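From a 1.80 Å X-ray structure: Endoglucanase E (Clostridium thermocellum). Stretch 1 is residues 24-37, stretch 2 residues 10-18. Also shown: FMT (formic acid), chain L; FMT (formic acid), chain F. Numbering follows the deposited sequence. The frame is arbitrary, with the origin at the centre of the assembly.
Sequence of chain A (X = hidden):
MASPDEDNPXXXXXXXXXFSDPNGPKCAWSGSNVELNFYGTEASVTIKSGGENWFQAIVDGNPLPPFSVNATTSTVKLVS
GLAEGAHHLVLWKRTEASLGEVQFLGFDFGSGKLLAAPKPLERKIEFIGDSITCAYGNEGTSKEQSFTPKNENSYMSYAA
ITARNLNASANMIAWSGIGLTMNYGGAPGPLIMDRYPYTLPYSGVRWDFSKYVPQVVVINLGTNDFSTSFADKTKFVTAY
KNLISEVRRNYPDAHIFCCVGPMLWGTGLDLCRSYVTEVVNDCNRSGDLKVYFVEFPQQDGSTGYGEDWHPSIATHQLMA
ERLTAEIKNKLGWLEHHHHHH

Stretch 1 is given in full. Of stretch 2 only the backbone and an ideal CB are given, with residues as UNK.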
# COMPACT_ATOMS: atom_id res chain seq x y z
N GLY A 24 -7.32 -12.36 18.18
CA GLY A 24 -6.66 -12.33 16.87
C GLY A 24 -6.18 -10.94 16.51
O GLY A 24 -6.78 -9.94 16.93
N PRO A 25 -5.08 -10.87 15.74
CA PRO A 25 -4.47 -9.63 15.28
C PRO A 25 -5.41 -8.89 14.36
O PRO A 25 -6.20 -9.53 13.66
CB PRO A 25 -3.24 -10.09 14.50
CG PRO A 25 -2.99 -11.48 14.94
CD PRO A 25 -4.33 -12.05 15.27
N LYS A 26 -5.35 -7.56 14.43
CA LYS A 26 -6.19 -6.67 13.66
C LYS A 26 -5.32 -5.82 12.77
O LYS A 26 -4.19 -5.48 13.13
CB LYS A 26 -6.95 -5.73 14.59
CG LYS A 26 -7.96 -6.41 15.50
CD LYS A 26 -8.84 -5.34 16.10
CE LYS A 26 -9.01 -5.64 17.54
NZ LYS A 26 -9.94 -4.68 18.20
N CYS A 27 -5.85 -5.50 11.58
CA CYS A 27 -5.11 -4.67 10.61
C CYS A 27 -6.10 -3.89 9.76
O CYS A 27 -7.32 -4.17 9.79
CB CYS A 27 -4.19 -5.49 9.72
SG CYS A 27 -5.11 -6.48 8.57
N ALA A 28 -5.59 -2.89 9.04
CA ALA A 28 -6.46 -2.00 8.27
C ALA A 28 -5.85 -1.65 6.92
O ALA A 28 -6.52 -1.68 5.89
CB ALA A 28 -6.73 -0.73 9.04
N TRP A 29 -4.56 -1.35 6.90
CA TRP A 29 -3.97 -0.79 5.67
C TRP A 29 -3.96 -1.74 4.49
O TRP A 29 -3.77 -2.97 4.65
CB TRP A 29 -2.59 -0.22 5.93
CG TRP A 29 -2.58 0.90 6.95
CD1 TRP A 29 -2.18 0.81 8.26
CD2 TRP A 29 -3.02 2.26 6.76
NE1 TRP A 29 -2.31 2.04 8.89
CE2 TRP A 29 -2.83 2.94 8.00
CE3 TRP A 29 -3.50 2.99 5.65
CZ2 TRP A 29 -3.12 4.31 8.16
CZ3 TRP A 29 -3.79 4.34 5.81
CH2 TRP A 29 -3.61 4.99 7.06
N SER A 30 -4.14 -1.17 3.29
CA SER A 30 -3.97 -1.91 2.03
C SER A 30 -2.75 -2.83 2.09
O SER A 30 -1.67 -2.44 2.54
CB SER A 30 -3.69 -0.95 0.86
OG SER A 30 -4.74 -0.06 0.66
N GLY A 31 -2.89 -4.03 1.57
CA GLY A 31 -1.72 -4.86 1.38
C GLY A 31 -1.24 -5.54 2.67
O GLY A 31 -0.24 -6.29 2.63
N SER A 32 -1.90 -5.28 3.80
CA SER A 32 -1.65 -6.08 5.04
C SER A 32 -1.73 -7.54 4.63
O SER A 32 -2.68 -7.93 3.91
CB SER A 32 -2.66 -5.81 6.14
OG SER A 32 -2.62 -4.45 6.55
N ASN A 33 -0.79 -8.37 5.09
CA ASN A 33 -0.84 -9.78 4.70
C ASN A 33 -0.25 -10.70 5.75
O ASN A 33 0.57 -10.26 6.56
CB ASN A 33 -0.21 -10.04 3.31
CG ASN A 33 1.26 -9.75 3.27
OD1 ASN A 33 2.10 -10.66 3.48
ND2 ASN A 33 1.61 -8.49 3.01
N VAL A 34 -0.78 -11.92 5.76
CA VAL A 34 -0.40 -12.94 6.73
C VAL A 34 0.34 -13.99 5.90
O VAL A 34 -0.12 -14.39 4.82
CB VAL A 34 -1.66 -13.57 7.40
CG1 VAL A 34 -1.25 -14.62 8.39
CG2 VAL A 34 -2.51 -12.46 8.12
N GLU A 35 1.48 -14.45 6.37
CA GLU A 35 2.24 -15.39 5.58
C GLU A 35 2.70 -16.57 6.47
O GLU A 35 3.13 -16.39 7.60
CB GLU A 35 3.41 -14.65 4.93
CG GLU A 35 4.40 -15.51 4.25
CD GLU A 35 5.60 -14.70 3.72
OE1 GLU A 35 5.82 -13.54 4.18
OE2 GLU A 35 6.36 -15.27 2.89
N LEU A 36 2.54 -17.78 5.95
CA LEU A 36 2.84 -18.98 6.76
C LEU A 36 3.15 -20.17 5.87
O LEU A 36 2.83 -20.16 4.69
CB LEU A 36 1.66 -19.27 7.72
CG LEU A 36 0.28 -19.57 7.08
CD1 LEU A 36 0.25 -21.00 6.48
CD2 LEU A 36 -0.81 -19.41 8.11
N ASN A 37 3.78 -21.19 6.45
CA ASN A 37 3.93 -22.49 5.83
C ASN A 37 3.05 -23.51 6.54
O ASN A 37 2.92 -23.47 7.76
CB ASN A 37 5.39 -22.95 5.93
CG ASN A 37 6.34 -22.09 5.08
OD1 ASN A 37 6.15 -21.92 3.87
ND2 ASN A 37 7.35 -21.55 5.73
N UNK A 10 5.54 -18.66 14.29
CA UNK A 10 4.74 -19.61 13.47
C UNK A 10 4.06 -18.90 12.31
O UNK A 10 3.86 -19.49 11.28
CB UNK A 10 3.68 -20.31 14.33
N UNK A 11 3.72 -17.62 12.48
CA UNK A 11 2.96 -16.88 11.43
C UNK A 11 3.59 -15.49 11.28
O UNK A 11 3.86 -14.81 12.28
CB UNK A 11 1.48 -16.77 11.78
N UNK A 12 3.81 -15.06 10.04
CA UNK A 12 4.31 -13.71 9.81
C UNK A 12 3.17 -12.75 9.52
O UNK A 12 2.34 -12.99 8.63
CB UNK A 12 5.31 -13.70 8.66
N UNK A 13 3.15 -11.66 10.27
CA UNK A 13 2.08 -10.68 10.11
C UNK A 13 2.76 -9.47 9.42
O UNK A 13 3.43 -8.67 10.08
CB UNK A 13 1.43 -10.31 11.44
N UNK A 14 2.64 -9.37 8.10
CA UNK A 14 3.33 -8.37 7.29
C UNK A 14 2.50 -7.11 7.11
O UNK A 14 1.63 -7.07 6.27
CB UNK A 14 3.68 -8.95 5.92
N UNK A 15 2.77 -6.08 7.90
CA UNK A 15 1.96 -4.90 7.90
C UNK A 15 1.98 -4.26 9.27
O UNK A 15 2.76 -4.69 10.19
CB UNK A 15 0.53 -5.23 7.47
N UNK A 16 1.15 -3.26 9.42
CA UNK A 16 0.85 -2.67 10.71
C UNK A 16 -0.28 -3.44 11.35
O UNK A 16 -1.45 -3.36 10.93
CB UNK A 16 0.49 -1.19 10.57
N UNK A 17 0.07 -4.26 12.34
CA UNK A 17 -0.96 -5.05 13.04
C UNK A 17 -1.09 -4.59 14.50
O UNK A 17 -0.10 -4.16 15.11
CB UNK A 17 -0.62 -6.54 12.99
N UNK A 18 -2.32 -4.66 15.04
CA UNK A 18 -2.60 -4.47 16.45
C UNK A 18 -2.81 -5.85 17.10
O UNK A 18 -3.65 -6.65 16.64
CB UNK A 18 -3.82 -3.57 16.65
C FMT L . 6.72 -7.16 8.21
O1 FMT L . 5.92 -6.27 8.54
O2 FMT L . 6.98 -7.53 7.05
C FMT F . 8.63 -17.30 14.31
O1 FMT F . 7.92 -16.31 14.42
O2 FMT F . 8.61 -18.25 15.09

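Two antiparallel pairings organise this contact, one opposite Asn33 to Glu35 and one opposite Lys26, with the turn from Trp29 to Ser32 between them.

Position 10 points sideways, with nothing of stretch 1 near its ideal CB, so almost anything would do; it is Gly10, whose O lies 2.7 Å from the O of a water that also accepts from Asn37 N.

At position 11 the CB lies 4.8 Å from Leu36 CB and 4.9 Å from Val34 CG1, an apolar setting for a branched or long aliphatic. Ile11 fills it, its CG2 3.3 Å from Val34 CG1.

Position 12 pairs with Glu35 through two backbone bonds, N to Glu35 O at 2.9 Å and Glu35 N to O at 2.8 Å. Its side chain shares a face with Glu35, where a polar, basic or aliphatic residue could lie along the glutamate. Leu12 does the last, CD1 3.7 Å from Glu35 OE1.

Position 13 faces the Val34 side, and Pro25 lies farther along it. A long apolar or aromatic side chain could span both. The ring of Tyr13 does so: Pro25 CG sits over one face, 3.5 Å from CE1, and Val34 CG2 is 4.0 Å from CD1.

Position 14 faces two acceptors. Its CB is 3.4 Å from Asn33 OD1 and 5.3 Å from Glu35 OE1, which call for a donor on a short or medium arm. Asn14 ND2 serves both, at 2.8 Å to Asn33 OD1 and 3.0 Å to Glu35 OE1, while Asn14 N bonds Asn33 O at 2.7 Å.

Position 15 has phi/psi of 150/-173, which would jam a CB against the preceding carbonyl; the ideal CB is also 3.4 Å from Ser32 OG. Glycine is called for, and Gly15 is found.

Position 16 points sideways, its CB 4.1 Å from Trp29 CD1; an aliphatic or a long chain with an aliphatic stem could run beside the indole. Arg16 extends past it, CD 3.9 Å from Trp29 NE1, and its guanidinium is bonded elsewhere in the structure.

Position 17 looks onto Pro25, Cys27 and, deeper, Val34, a setting for a large apolar side chain. Phe17 takes Cys27 CB over one ring face, 3.8 Å from the centroid, and brings CZ within 4.2 Å of Val34 CG2.

Position 18 bonds Lys26 through N to Lys26 O at 2.8 Å and Lys26 N to O at 2.9 Å. The neighbouring lysine favours an acid, though polar residues would fit. Asp18 OD2 stays 4.5 Å from Lys26 NZ, beyond a salt bridge, and one water bonds both.

Stretch 2, residues 10-18: GILYNGRFD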
# COMPACT_ATOMS: atom_id res chain seq x y z
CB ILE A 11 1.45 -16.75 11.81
CG1 ILE A 11 0.79 -18.15 11.86
CG2 ILE A 11 0.71 -15.81 10.80
CD1 ILE A 11 -0.69 -18.13 12.08
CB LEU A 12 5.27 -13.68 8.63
CG LEU A 12 6.54 -14.49 8.74
CD1 LEU A 12 7.39 -14.17 7.52
CD2 LEU A 12 7.29 -14.18 10.08
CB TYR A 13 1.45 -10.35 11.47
CG TYR A 13 0.59 -11.49 12.00
CD1 TYR A 13 -0.73 -11.66 11.57
CD2 TYR A 13 1.10 -12.41 12.93
CE1 TYR A 13 -1.52 -12.73 12.03
CE2 TYR A 13 0.30 -13.48 13.41
CZ TYR A 13 -1.00 -13.62 12.95
OH TYR A 13 -1.80 -14.67 13.42
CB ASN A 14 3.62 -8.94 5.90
CG ASN A 14 4.60 -10.09 5.94
OD1 ASN A 14 5.53 -10.07 6.75
ND2 ASN A 14 4.39 -11.10 5.08
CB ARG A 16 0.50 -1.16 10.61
CG ARG A 16 1.69 -0.31 10.11
CD ARG A 16 1.29 1.14 10.17
NE ARG A 16 2.36 2.05 9.76
CZ ARG A 16 2.21 3.36 9.84
NH1 ARG A 16 1.07 3.85 10.32
NH2 ARG A 16 3.19 4.19 9.44
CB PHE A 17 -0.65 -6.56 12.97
CG PHE A 17 -0.98 -7.21 11.65
CD1 PHE A 17 -2.12 -8.01 11.50
CD2 PHE A 17 -0.12 -7.08 10.58
CE1 PHE A 17 -2.41 -8.64 10.26
CE2 PHE A 17 -0.42 -7.68 9.33
CZ PHE A 17 -1.54 -8.48 9.19
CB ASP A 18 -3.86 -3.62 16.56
CG ASP A 18 -4.40 -3.49 17.98
OD1 ASP A 18 -3.62 -3.40 18.95
OD2 ASP A 18 -5.65 -3.41 18.11
O HOH W 1 4.46 -20.92 9.05
O HOH W 2 -0.41 -2.80 7.15
O HOH W 3 -3.11 -1.78 9.64
O HOH W 4 -5.72 -7.55 18.36
O HOH W 5 -8.03 -2.69 18.94
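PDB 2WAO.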